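Local coordinates for Endoglucanase(Endo-1,4-beta-glucanase)protein (Pseudomonas stutzeri, PDB 6R2J), which probably hydrolyses internal beta-1,4 linkages of glucans as a glycoside hydrolase family 5 endoglucanase, here with cellobiose bound, at residues D2-V5 / L11-H14; L54-F59 / L250-I255; A162-E165 / L171-I174; L201-H206 / I238-K243. All blocks are in the same frame, centred on the assembly; numbering follows the deposited sequence.

Overall arrangement
The four contacts illustrate how a (beta/alpha)8 barrel divides its labour between its two ends, its interior and its shell. Contact 1 comes first along the chain, in the loops before strand 14-18, and its indole lies against residues of the other three contacts at the base of the barrel. Contact 2 spans the interior from strand 54-59 to strand 248-252, its centre about 4 Å from that of the chain. Contacts 3 and 4 follow one another within the loop that contact 2 closes, their centres about 17 Å apart; each packs a helix against one of the neighbouring strands 171-175 and 201-206. Strands 201-206 and 248-252 adjoin, so H206 comes close to E252, joining contacts 2 and 4 near the glycan pocket.

Contact 1. Residues D2-V5 / L11-H14; sequences DWPV and LALH
With chi1 at -157°, W3 turns its indole away from its own backbone N and lays it beside A12, while chi1 of -55° places CG of L11 so that its CD2 branch can meet V5. The indole NE1 donates to A12 O at 2.8 Å. The acceptor lies close to the plane of the indole, but the N-H reaches the carbonyl from above its plane, not along a lone pair, and the bond is moderately bent at 146°. A second, straighter bond runs between the backbones, from A12 N to P4 O at 2.9 Å. A12 is thus gripped on both sides of its CA, through its N and its O, and it is also the centre of an inverse gamma turn. Apolar groups fill in around these bonds: P4 CB meets A12 CB at 3.8 Å, V5 CG1 meets L11 CD2 at 4.0 Å, and the CB of L11 comes within 4.1 Å of W3 CD1, the two side chains crossing nearly at right angles. P4 CD also covers one face of the indole near its rim. Beyond the two segments the six-membered ring of W3 packs on L54, L171, F173 and I202, residues of three barrel strands. A single bridge, V5 with L11, ties together the N-terminal segment folded beneath a TIM barrel, where an indole helps close the base of the eight-stranded cylinder.

Contact 2. Residues L54-F59 / L250-I255; sequences LIRFPF and LGEYGI
Charge pairing dominates the meeting of R56 and E252 in the interior of the barrel, their side chains crossing at about a right angle, on strands that are not neighbours in the sheet. R56 NH1 donates to E252 OE2 at 2.9 Å in a salt bridge whose N-H···O angle is 149°. The carboxylate receives it on the anti lone pair of OE2, the one directed away from OE1, and the oxygen stands a little out of the guanidinium plane. The two flat groups are turned 62° against each other, and a single N-H to O bond joins them, not the paired bonds of a side-by-side fork. An extended arginine makes the reach possible: CG is anti to the backbone N (chi1 177°), and the chain stays stretched as far as NE.

Looser contacts accompany the bridge. R56 CD passes G251 O at 3.7 Å, and NH1 also lies 3.4 Å from E252 CG, so it sits beside the middle of the glutamate side chain as well as its carboxylate.

Further polar partners hold both ends. N143 and E175 bind R56 NH2, D140 binds its NE, and N17 joins the two segments by accepting from NH1 and donating to G251 O. E252 OE1 pairs with Y208 OH, while OE2 also binds a Tris molecule, probably from the crystallisation liquor. Such a network would fix the rotation of both groups, presenting the E252 carboxylate in a defined pose at the glycan-binding end of the barrel.

Contact 3. Residues A162-E165 / L171-I174; sequences AIRE and LIFI
Helix meets strand here in an apolar contact with a guanidinium laid over one side, within the beta-alpha-beta unit formed by strand 136-140, helix 152-166 and strand 171-175. One methyl group does most of the work: CD1 of I172, carried outward from the strand by a nearly extended side chain (chi2 164°), enters between I163 and R164. I163 meets it tip to tip, its CG2 at 3.6 Å from I172 CD1 and its own CD1 at 4.0 Å. R164 runs in the direction opposite to I172 and lays one face of its guanidinium over the same methyl, which sits 3.4 Å from the plane, above its centre, with CZ as the closest atom at 3.5 Å. A bend at chi2 (-74°) brings the arginine's flat end over the strand. Its polar edge is occupied too: NE forms a salt bridge with D196, and NH1 bonds to the carbonyl oxygens of D167 and T170 in the connecting loop, so the plane is pinned while its face packs on the methyl. I163 also touches W123 of helix 116-130 and Y139 of strand 136-140, and the backbone of I172 pairs with that of I202 in the neighbouring strand 201-206.

Contact 4. Residues L201-H206 / I238-K243; sequences LIYEAH and IEWLQK. With BGC (beta-D-glucopyranose), chain E.
Y203 and W240 form a T-shaped pair in which the tryptophan supplies the edge and the tyrosine the face. The planes are 75° apart and the centroids of the Y203 ring and the six-membered ring of W240 are separated by 5.5 Å. W240 CZ3 is the leading atom, 4.2 Å from Y203 CG and displaced toward the rim of the tyrosine ring. The tryptophan CG lies opposite its backbone N (chi1 -175°), which extends the indole from the helix toward the strand. L241 works beside this pair: its CD2 touches Y203 CB at 3.9 Å and lies in the plane of the indole, at its edge. Both polar ends have partners beyond the two segments, Y203 OH with I194 N and W240 NE1 with A190 O. In the TIM barrel this is the outer layer, helix 229-244 covering strand 201-206, and the alternation of the strand sends the next side chain, E204, to the interior. There E204 OE2 accepts from H206 NE2 at 3.0 Å; the oxygen lies in the imidazole plane, whereas the N-H arrives from above the carboxylate plane. The other ring nitrogen, ND1, bonds to E144, so the imidazole is held from two sides. H206 belongs to the glycan pocket, and O4 of the bound glucose lies by its CB, at a separation so short that its exact placement is doubtful.

Contact 1. Residues D2-V5 / L11-H14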
loop_
_atom_site.group_PDB
_atom_site.type_symbol
_atom_site.label_atom_id
_atom_site.label_comp_id
_atom_site.label_asym_id
_atom_site.label_seq_id
_atom_site.Cartn_x
_atom_site.Cartn_y
_atom_site.Cartn_z
ATOM N N ASP A 2 -2.587 13.636 -9.720
ATOM C CA ASP A 2 -1.488 14.405 -9.132
ATOM C C ASP A 2 -0.406 13.473 -8.605
ATOM O O ASP A 2 0.105 13.677 -7.495
ATOM C CB ASP A 2 -1.986 15.296 -7.998
ATOM C CG ASP A 2 -3.068 16.224 -8.454
ATOM O OD1 ASP A 2 -3.419 16.135 -9.661
ATOM O OD2 ASP A 2 -3.566 17.021 -7.615
ATOM N N TRP A 3 -0.051 12.462 -9.404
ATOM C CA TRP A 3 0.969 11.514 -9.004
ATOM C C TRP A 3 2.314 12.224 -8.880
ATOM O O TRP A 3 2.637 13.088 -9.703
ATOM C CB TRP A 3 1.073 10.394 -10.036
ATOM C CG TRP A 3 1.645 9.175 -9.445
ATOM C CD1 TRP A 3 2.959 8.801 -9.436
ATOM C CD2 TRP A 3 0.932 8.166 -8.735
ATOM N NE1 TRP A 3 3.110 7.638 -8.736
ATOM C CE2 TRP A 3 1.880 7.209 -8.311
ATOM C CE3 TRP A 3 -0.421 7.972 -8.417
ATOM C CZ2 TRP A 3 1.524 6.062 -7.599
ATOM C CZ3 TRP A 3 -0.777 6.818 -7.715
ATOM C CH2 TRP A 3 0.202 5.879 -7.317
ATOM N N PRO A 4 3.111 11.894 -7.866
ATOM C CA PRO A 4 4.418 12.560 -7.720
ATOM C C PRO A 4 5.285 12.296 -8.942
ATOM O O PRO A 4 5.168 11.255 -9.597
ATOM C CB PRO A 4 5.015 11.937 -6.449
ATOM C CG PRO A 4 4.215 10.670 -6.221
ATOM C CD PRO A 4 2.846 10.881 -6.821
ATOM N N VAL A 5 6.115 13.283 -9.276
ATOM C CA VAL A 5 6.962 13.238 -10.462
ATOM C C VAL A 5 8.418 13.217 -10.016
ATOM O O VAL A 5 8.762 13.699 -8.936
ATOM C CB VAL A 5 6.707 14.412 -11.436
ATOM C CG1 VAL A 5 5.296 14.390 -11.969
ATOM C CG2 VAL A 5 7.016 15.708 -10.735
ATOM N N LEU A 11 7.568 9.637 -13.741
ATOM C CA LEU A 11 6.784 9.612 -12.513
ATOM C C LEU A 11 7.552 8.927 -11.389
ATOM O O LEU A 11 8.427 8.097 -11.641
ATOM C CB LEU A 11 5.453 8.899 -12.720
ATOM C CG LEU A 11 4.596 9.442 -13.862
ATOM C CD1 LEU A 11 3.287 8.641 -13.917
ATOM C CD2 LEU A 11 4.316 10.909 -13.686
ATOM N N ALA A 12 7.233 9.317 -10.142
ATOM C CA ALA A 12 7.715 8.609 -8.946
ATOM C C ALA A 12 6.855 7.359 -8.809
ATOM O O ALA A 12 5.812 7.374 -8.158
ATOM C CB ALA A 12 7.637 9.464 -7.689
ATOM N N LEU A 13 7.296 6.263 -9.452
ATOM C CA LEU A 13 6.522 5.034 -9.505
ATOM C C LEU A 13 6.826 4.120 -8.330
ATOM O O LEU A 13 5.910 3.493 -7.789
ATOM C CB LEU A 13 6.836 4.272 -10.792
ATOM C CG LEU A 13 6.350 4.802 -12.138
ATOM C CD1 LEU A 13 6.800 3.794 -13.237
ATOM C CD2 LEU A 13 4.823 4.996 -12.200
ATOM N N HIS A 14 8.092 4.028 -7.923
ATOM C CA HIS A 14 8.548 2.979 -7.018
ATOM C C HIS A 14 8.918 3.562 -5.671
ATOM O O HIS A 14 9.888 4.329 -5.544
ATOM C CB HIS A 14 9.692 2.197 -7.641
ATOM C CG HIS A 14 9.304 1.551 -8.928
ATOM N ND1 HIS A 14 8.188 0.755 -9.037
ATOM C CD2 HIS A 14 9.817 1.654 -10.174
ATOM C CE1 HIS A 14 8.050 0.363 -10.290
ATOM N NE2 HIS A 14 9.037 0.879 -10.995
#

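Contact 2. Residues L54-F59 / L250-I255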
loop_
_atom_site.group_PDB
_atom_site.type_symbol
_atom_site.label_atom_id
_atom_site.label_comp_id
_atom_site.label_asym_id
_atom_site.label_seq_id
_atom_site.Cartn_x
_atom_site.Cartn_y
_atom_site.Cartn_z
ATOM N N LEU A 54 7.318 8.414 -3.232
ATOM C CA LEU A 54 6.077 7.700 -2.986
ATOM C C LEU A 54 6.190 6.898 -1.695
ATOM O O LEU A 54 7.169 6.169 -1.486
ATOM C CB LEU A 54 5.769 6.784 -4.178
ATOM C CG LEU A 54 4.499 5.936 -4.189
ATOM C CD1 LEU A 54 3.311 6.884 -4.332
ATOM C CD2 LEU A 54 4.511 4.862 -5.259
ATOM N N ILE A 55 5.178 7.029 -0.844
ATOM C CA ILE A 55 5.122 6.360 0.443
ATOM C C ILE A 55 3.724 5.772 0.618
ATOM O O ILE A 55 2.718 6.457 0.411
ATOM C CB ILE A 55 5.416 7.337 1.596
ATOM C CG1 ILE A 55 6.784 7.994 1.395
ATOM C CG2 ILE A 55 5.305 6.621 2.947
ATOM C CD1 ILE A 55 7.946 7.096 1.714
ATOM N N ARG A 56 3.669 4.502 1.005
ATOM C CA ARG A 56 2.444 3.868 1.464
ATOM C C ARG A 56 2.540 3.739 2.977
ATOM O O ARG A 56 3.533 3.218 3.500
ATOM C CB ARG A 56 2.222 2.497 0.816
ATOM C CG ARG A 56 0.947 1.771 1.370
ATOM C CD ARG A 56 0.697 0.579 0.509
ATOM N NE ARG A 56 -0.467 -0.263 0.791
ATOM C CZ ARG A 56 -0.444 -1.401 1.472
ATOM N NH1 ARG A 56 0.677 -1.838 2.034
ATOM N NH2 ARG A 56 -1.551 -2.121 1.562
ATOM N N PHE A 57 1.534 4.227 3.685
ATOM C CA PHE A 57 1.621 4.279 5.141
ATOM C C PHE A 57 0.480 3.539 5.819
ATOM O O PHE A 57 -0.634 4.086 5.930
ATOM C CB PHE A 57 1.679 5.722 5.631
ATOM C CG PHE A 57 1.994 5.821 7.087
ATOM C CD1 PHE A 57 3.290 5.597 7.527
ATOM C CD2 PHE A 57 1.007 6.058 8.020
ATOM C CE1 PHE A 57 3.630 5.657 8.879
ATOM C CE2 PHE A 57 1.334 6.082 9.391
ATOM C CZ PHE A 57 2.647 5.905 9.808
ATOM N N PRO A 58 0.716 2.311 6.320
ATOM C CA PRO A 58 -0.341 1.585 7.049
ATOM C C PRO A 58 -0.670 2.187 8.424
ATOM O O PRO A 58 0.208 2.629 9.178
ATOM C CB PRO A 58 0.217 0.155 7.179
ATOM C CG PRO A 58 1.323 0.056 6.137
ATOM C CD PRO A 58 1.891 1.453 6.020
ATOM N N PHE A 59 -1.965 2.169 8.743
ATOM C CA PHE A 59 -2.515 2.464 10.051
ATOM C C PHE A 59 -3.678 1.492 10.221
ATOM O O PHE A 59 -4.105 0.809 9.263
ATOM C CB PHE A 59 -2.881 3.943 10.118
ATOM C CG PHE A 59 -4.095 4.276 9.324
ATOM C CD1 PHE A 59 -4.004 4.474 7.963
ATOM C CD2 PHE A 59 -5.355 4.295 9.931
ATOM C CE1 PHE A 59 -5.139 4.747 7.215
ATOM C CE2 PHE A 59 -6.488 4.544 9.209
ATOM C CZ PHE A 59 -6.388 4.796 7.849
ATOM N N LEU A 250 1.241 -1.982 -7.456
ATOM C CA LEU A 250 1.712 -3.142 -6.696
ATOM C C LEU A 250 2.140 -2.677 -5.303
ATOM O O LEU A 250 3.309 -2.360 -5.049
ATOM C CB LEU A 250 2.849 -3.830 -7.429
ATOM C CG LEU A 250 3.062 -5.251 -6.928
ATOM C CD1 LEU A 250 1.951 -6.254 -7.412
ATOM C CD2 LEU A 250 4.454 -5.708 -7.341
ATOM N N GLY A 251 1.170 -2.651 -4.389
ATOM C CA GLY A 251 1.338 -1.984 -3.103
ATOM C C GLY A 251 2.271 -2.654 -2.125
ATOM O O GLY A 251 2.654 -2.038 -1.122
ATOM N N GLU A 252 2.581 -3.914 -2.346
ATOM C CA GLU A 252 3.593 -4.556 -1.531
ATOM C C GLU A 252 4.309 -5.642 -2.311
ATOM O O GLU A 252 3.706 -6.348 -3.112
ATOM C CB GLU A 252 3.022 -5.298 -0.341
ATOM C CG GLU A 252 2.399 -4.429 0.706
ATOM C CD GLU A 252 1.886 -5.237 1.860
ATOM O OE1 GLU A 252 2.314 -6.424 1.991
ATOM O OE2 GLU A 252 1.035 -4.693 2.602
ATOM N N TYR A 253 5.589 -5.805 -1.990
ATOM C CA TYR A 253 6.515 -6.774 -2.554
ATOM C C TYR A 253 7.771 -6.536 -1.720
ATOM O O TYR A 253 8.017 -5.401 -1.300
ATOM C CB TYR A 253 6.764 -6.534 -4.039
ATOM C CG TYR A 253 7.755 -5.453 -4.326
ATOM C CD1 TYR A 253 7.347 -4.124 -4.397
ATOM C CD2 TYR A 253 9.093 -5.756 -4.536
ATOM C CE1 TYR A 253 8.218 -3.153 -4.667
ATOM C CE2 TYR A 253 9.992 -4.763 -4.798
ATOM C CZ TYR A 253 9.565 -3.468 -4.849
ATOM O OH TYR A 253 10.502 -2.484 -5.112
ATOM N N GLY A 254 8.565 -7.573 -1.446
ATOM C CA GLY A 254 9.780 -7.414 -0.664
ATOM C C GLY A 254 10.571 -8.696 -0.714
ATOM O O GLY A 254 10.049 -9.746 -1.093
ATOM N N ILE A 255 11.844 -8.592 -0.340
ATOM C CA ILE A 255 12.715 -9.759 -0.403
ATOM C C ILE A 255 13.620 -9.777 0.816
ATOM O O ILE A 255 14.001 -8.740 1.362
ATOM C CB ILE A 255 13.597 -9.796 -1.688
ATOM C CG1 ILE A 255 14.535 -8.589 -1.764
ATOM C CG2 ILE A 255 12.786 -9.867 -2.954
ATOM C CD1 ILE A 255 15.472 -8.586 -2.983
#

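Contact 3. Residues A162-E165 / L171-I174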
loop_
_atom_site.group_PDB
_atom_site.type_symbol
_atom_site.label_atom_id
_atom_site.label_comp_id
_atom_site.label_asym_id
_atom_site.label_seq_id
_atom_site.Cartn_x
_atom_site.Cartn_y
_atom_site.Cartn_z
ATOM N N ALA A 162 -18.886 7.221 0.142
ATOM C CA ALA A 162 -18.774 8.140 1.272
ATOM C C ALA A 162 -17.616 9.112 1.091
ATOM O O ALA A 162 -17.760 10.321 1.332
ATOM C CB ALA A 162 -18.608 7.354 2.573
ATOM N N ILE A 163 -16.458 8.602 0.666
ATOM C CA ILE A 163 -15.305 9.470 0.453
ATOM C C ILE A 163 -15.630 10.550 -0.581
ATOM O O ILE A 163 -15.243 11.715 -0.435
ATOM C CB ILE A 163 -14.086 8.631 0.012
ATOM C CG1 ILE A 163 -13.451 7.851 1.173
ATOM C CG2 ILE A 163 -13.025 9.543 -0.669
ATOM C CD1 ILE A 163 -12.393 6.797 0.698
ATOM N N ARG A 164 -16.312 10.168 -1.662
ATOM C CA ARG A 164 -16.573 11.084 -2.763
ATOM C C ARG A 164 -17.664 12.076 -2.424
ATOM O O ARG A 164 -17.882 13.012 -3.206
ATOM C CB ARG A 164 -16.920 10.294 -4.035
ATOM C CG ARG A 164 -15.772 9.391 -4.536
ATOM C CD ARG A 164 -14.715 10.283 -5.167
ATOM N NE ARG A 164 -13.682 9.548 -5.882
ATOM C CZ ARG A 164 -12.391 9.664 -5.628
ATOM N NH1 ARG A 164 -11.956 10.486 -4.685
ATOM N NH2 ARG A 164 -11.527 8.962 -6.321
ATOM N N GLU A 165 -18.341 11.880 -1.282
ATOM C CA GLU A 165 -19.278 12.874 -0.769
ATOM C C GLU A 165 -18.541 14.086 -0.212
ATOM O O GLU A 165 -19.102 15.186 -0.144
ATOM C CB GLU A 165 -20.115 12.277 0.366
ATOM C CG GLU A 165 -21.098 11.170 0.007
ATOM C CD GLU A 165 -21.727 10.545 1.289
ATOM O OE1 GLU A 165 -21.929 11.297 2.265
ATOM O OE2 GLU A 165 -21.995 9.318 1.349
ATOM N N LEU A 171 -7.035 10.375 -4.944
ATOM C CA LEU A 171 -7.027 9.006 -5.439
ATOM C C LEU A 171 -7.524 8.036 -4.369
ATOM O O LEU A 171 -7.336 8.233 -3.167
ATOM C CB LEU A 171 -5.610 8.596 -5.847
ATOM C CG LEU A 171 -5.003 9.405 -6.990
ATOM C CD1 LEU A 171 -3.609 8.939 -7.288
ATOM C CD2 LEU A 171 -5.879 9.336 -8.220
ATOM N N ILE A 172 -8.142 6.956 -4.830
ATOM C CA ILE A 172 -8.557 5.861 -3.958
ATOM C C ILE A 172 -8.001 4.573 -4.544
ATOM O O ILE A 172 -8.152 4.325 -5.750
ATOM C CB ILE A 172 -10.090 5.759 -3.807
ATOM C CG1 ILE A 172 -10.655 6.996 -3.113
ATOM C CG2 ILE A 172 -10.459 4.422 -3.047
ATOM C CD1 ILE A 172 -12.178 7.139 -3.265
ATOM N N PHE A 173 -7.388 3.751 -3.675
ATOM C CA PHE A 173 -6.761 2.484 -4.028
ATOM C C PHE A 173 -7.618 1.324 -3.536
ATOM O O PHE A 173 -7.958 1.231 -2.339
ATOM C CB PHE A 173 -5.334 2.443 -3.482
ATOM C CG PHE A 173 -4.465 3.553 -4.061
ATOM C CD1 PHE A 173 -4.559 4.848 -3.597
ATOM C CD2 PHE A 173 -3.573 3.303 -5.098
ATOM C CE1 PHE A 173 -3.794 5.843 -4.147
ATOM C CE2 PHE A 173 -2.779 4.319 -5.625
ATOM C CZ PHE A 173 -2.913 5.567 -5.155
ATOM N N ILE A 174 -7.972 0.458 -4.481
ATOM C CA ILE A 174 -8.874 -0.656 -4.248
ATOM C C ILE A 174 -8.076 -1.958 -4.340
ATOM O O ILE A 174 -7.561 -2.319 -5.405
ATOM C CB ILE A 174 -10.053 -0.649 -5.240
ATOM C CG1 ILE A 174 -10.784 0.704 -5.233
ATOM C CG2 ILE A 174 -11.041 -1.813 -4.922
ATOM C CD1 ILE A 174 -11.463 1.075 -3.930
#

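Contact 4. Residues L201-H206 / I238-K243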
loop_
_atom_site.group_PDB
_atom_site.type_symbol
_atom_site.label_atom_id
_atom_site.label_comp_id
_atom_site.label_asym_id
_atom_site.label_seq_id
_atom_site.Cartn_x
_atom_site.Cartn_y
_atom_site.Cartn_z
ATOM N N LEU A 201 -9.585 6.250 -9.317
ATOM C CA LEU A 201 -9.471 4.968 -8.635
ATOM C C LEU A 201 -8.350 4.170 -9.281
ATOM O O LEU A 201 -8.190 4.195 -10.513
ATOM C CB LEU A 201 -10.769 4.187 -8.814
ATOM C CG LEU A 201 -11.200 3.062 -7.881
ATOM C CD1 LEU A 201 -12.650 3.277 -7.599
ATOM C CD2 LEU A 201 -10.882 1.782 -8.612
ATOM N N ILE A 202 -7.596 3.449 -8.446
ATOM C CA ILE A 202 -6.527 2.562 -8.900
ATOM C C ILE A 202 -6.661 1.250 -8.135
ATOM O O ILE A 202 -6.955 1.238 -6.938
ATOM C CB ILE A 202 -5.128 3.202 -8.733
ATOM C CG1 ILE A 202 -5.095 4.498 -9.559
ATOM C CG2 ILE A 202 -4.053 2.229 -9.126
ATOM C CD1 ILE A 202 -3.968 5.484 -9.150
ATOM N N TYR A 203 -6.431 0.146 -8.840
ATOM C CA TYR A 203 -6.513 -1.191 -8.266
ATOM C C TYR A 203 -5.128 -1.629 -7.849
ATOM O O TYR A 203 -4.128 -1.248 -8.453
ATOM C CB TYR A 203 -7.120 -2.179 -9.240
ATOM C CG TYR A 203 -8.570 -1.864 -9.451
ATOM C CD1 TYR A 203 -8.954 -0.953 -10.427
ATOM C CD2 TYR A 203 -9.557 -2.429 -8.633
ATOM C CE1 TYR A 203 -10.278 -0.643 -10.623
ATOM C CE2 TYR A 203 -10.900 -2.143 -8.839
ATOM C CZ TYR A 203 -11.255 -1.244 -9.837
ATOM O OH TYR A 203 -12.581 -0.933 -10.073
ATOM N N GLU A 204 -5.070 -2.382 -6.772
ATOM C CA GLU A 204 -3.812 -2.588 -6.081
ATOM C C GLU A 204 -3.767 -4.026 -5.616
ATOM O O GLU A 204 -4.680 -4.480 -4.918
ATOM C CB GLU A 204 -3.679 -1.722 -4.828
ATOM C CG GLU A 204 -2.589 -2.263 -3.901
ATOM C CD GLU A 204 -2.443 -1.433 -2.619
ATOM O OE1 GLU A 204 -3.199 -0.440 -2.422
ATOM O OE2 GLU A 204 -1.580 -1.796 -1.800
ATOM N N ALA A 205 -2.669 -4.701 -5.955
ATOM C CA ALA A 205 -2.387 -6.071 -5.558
ATOM C C ALA A 205 -1.024 -6.110 -4.879
ATOM O O ALA A 205 -0.210 -5.181 -5.004
ATOM C CB ALA A 205 -2.338 -7.031 -6.757
ATOM N N HIS A 206 -0.787 -7.242 -4.200
ATOM C CA HIS A 206 0.437 -7.560 -3.480
ATOM C C HIS A 206 1.050 -8.790 -4.108
ATOM O O HIS A 206 0.352 -9.608 -4.708
ATOM C CB HIS A 206 0.138 -7.803 -2.002
ATOM C CG HIS A 206 -0.373 -6.576 -1.317
ATOM N ND1 HIS A 206 -0.841 -6.564 -0.027
ATOM C CD2 HIS A 206 -0.503 -5.305 -1.770
ATOM C CE1 HIS A 206 -1.245 -5.343 0.284
ATOM N NE2 HIS A 206 -1.012 -4.553 -0.742
ATOM N N ILE A 238 -1.671 -7.265 -14.275
ATOM C CA ILE A 238 -1.491 -6.297 -15.363
ATOM C C ILE A 238 -2.458 -6.598 -16.505
ATOM O O ILE A 238 -3.117 -5.703 -17.045
ATOM C CB ILE A 238 -0.020 -6.306 -15.834
ATOM C CG1 ILE A 238 0.903 -5.965 -14.652
ATOM C CG2 ILE A 238 0.149 -5.431 -17.084
ATOM C CD1 ILE A 238 0.387 -4.957 -13.688
ATOM N N GLU A 239 -2.569 -7.868 -16.879
ATOM C CA GLU A 239 -3.423 -8.238 -17.997
ATOM C C GLU A 239 -4.883 -7.981 -17.678
ATOM O O GLU A 239 -5.636 -7.505 -18.533
ATOM C CB GLU A 239 -3.211 -9.712 -18.347
ATOM C CG GLU A 239 -1.896 -9.946 -19.096
ATOM C CD GLU A 239 -1.718 -11.357 -19.528
ATOM O OE1 GLU A 239 -2.671 -12.126 -19.349
ATOM O OE2 GLU A 239 -0.632 -11.706 -20.026
ATOM N N TRP A 240 -5.296 -8.263 -16.448
ATOM C CA TRP A 240 -6.642 -7.896 -16.016
ATOM C C TRP A 240 -6.841 -6.387 -16.028
ATOM O O TRP A 240 -7.889 -5.897 -16.468
ATOM C CB TRP A 240 -6.874 -8.417 -14.601
ATOM C CG TRP A 240 -8.231 -8.230 -14.083
ATOM C CD1 TRP A 240 -9.282 -9.114 -14.163
ATOM C CD2 TRP A 240 -8.714 -7.101 -13.352
ATOM N NE1 TRP A 240 -10.390 -8.587 -13.547
ATOM C CE2 TRP A 240 -10.070 -7.353 -13.040
ATOM C CE3 TRP A 240 -8.141 -5.890 -12.943
ATOM C CZ2 TRP A 240 -10.863 -6.429 -12.331
ATOM C CZ3 TRP A 240 -8.934 -4.972 -12.221
ATOM C CH2 TRP A 240 -10.272 -5.248 -11.932
ATOM N N LEU A 241 -5.856 -5.629 -15.531
ATOM C CA LEU A 241 -5.927 -4.171 -15.624
ATOM C C LEU A 241 -6.070 -3.697 -17.075
ATOM O O LEU A 241 -6.962 -2.910 -17.399
ATOM C CB LEU A 241 -4.690 -3.554 -14.983
ATOM C CG LEU A 241 -4.626 -3.777 -13.471
ATOM C CD1 LEU A 241 -3.196 -3.467 -12.982
ATOM C CD2 LEU A 241 -5.608 -2.960 -12.708
ATOM N N GLN A 242 -5.206 -4.160 -17.969
ATOM C CA GLN A 242 -5.310 -3.711 -19.351
ATOM C C GLN A 242 -6.670 -4.049 -19.942
ATOM O O GLN A 242 -7.271 -3.223 -20.644
ATOM C CB GLN A 242 -4.179 -4.322 -20.179
ATOM C CG GLN A 242 -2.782 -3.873 -19.713
ATOM C CD GLN A 242 -1.650 -4.518 -20.485
ATOM O OE1 GLN A 242 -0.747 -3.827 -20.985
ATOM N NE2 GLN A 242 -1.695 -5.848 -20.598
ATOM N N LYS A 243 -7.173 -5.257 -19.683
ATOM C CA LYS A 243 -8.432 -5.665 -20.298
ATOM C C LYS A 243 -9.595 -4.823 -19.789
ATOM O O LYS A 243 -10.487 -4.454 -20.561
ATOM C CB LYS A 243 -8.680 -7.155 -20.066
ATOM C CG LYS A 243 -7.746 -8.075 -20.855
ATOM C CD LYS A 243 -8.433 -8.592 -22.120
ATOM C CE LYS A 243 -7.437 -8.752 -23.260
ATOM N NZ LYS A 243 -8.048 -9.354 -24.481
HETATM C C2 BGC E . -1.362 -13.792 -0.716
HETATM C C3 BGC E . -1.447 -12.523 -1.504
HETATM C C4 BGC E . -0.822 -11.505 -0.608
HETATM C C5 BGC E . 0.287 -11.958 0.289
HETATM C C6 BGC E . 0.710 -10.693 0.974
HETATM C C1 BGC E . -0.299 -14.161 0.350
HETATM O O2 BGC E . -1.699 -14.866 -1.685
HETATM O O3 BGC E . -2.795 -12.155 -1.821
HETATM O O4 BGC E . -0.570 -10.528 -1.592
HETATM O O5 BGC E . -0.291 -12.972 1.241
HETATM O O6 BGC E . 1.428 -11.078 2.177
#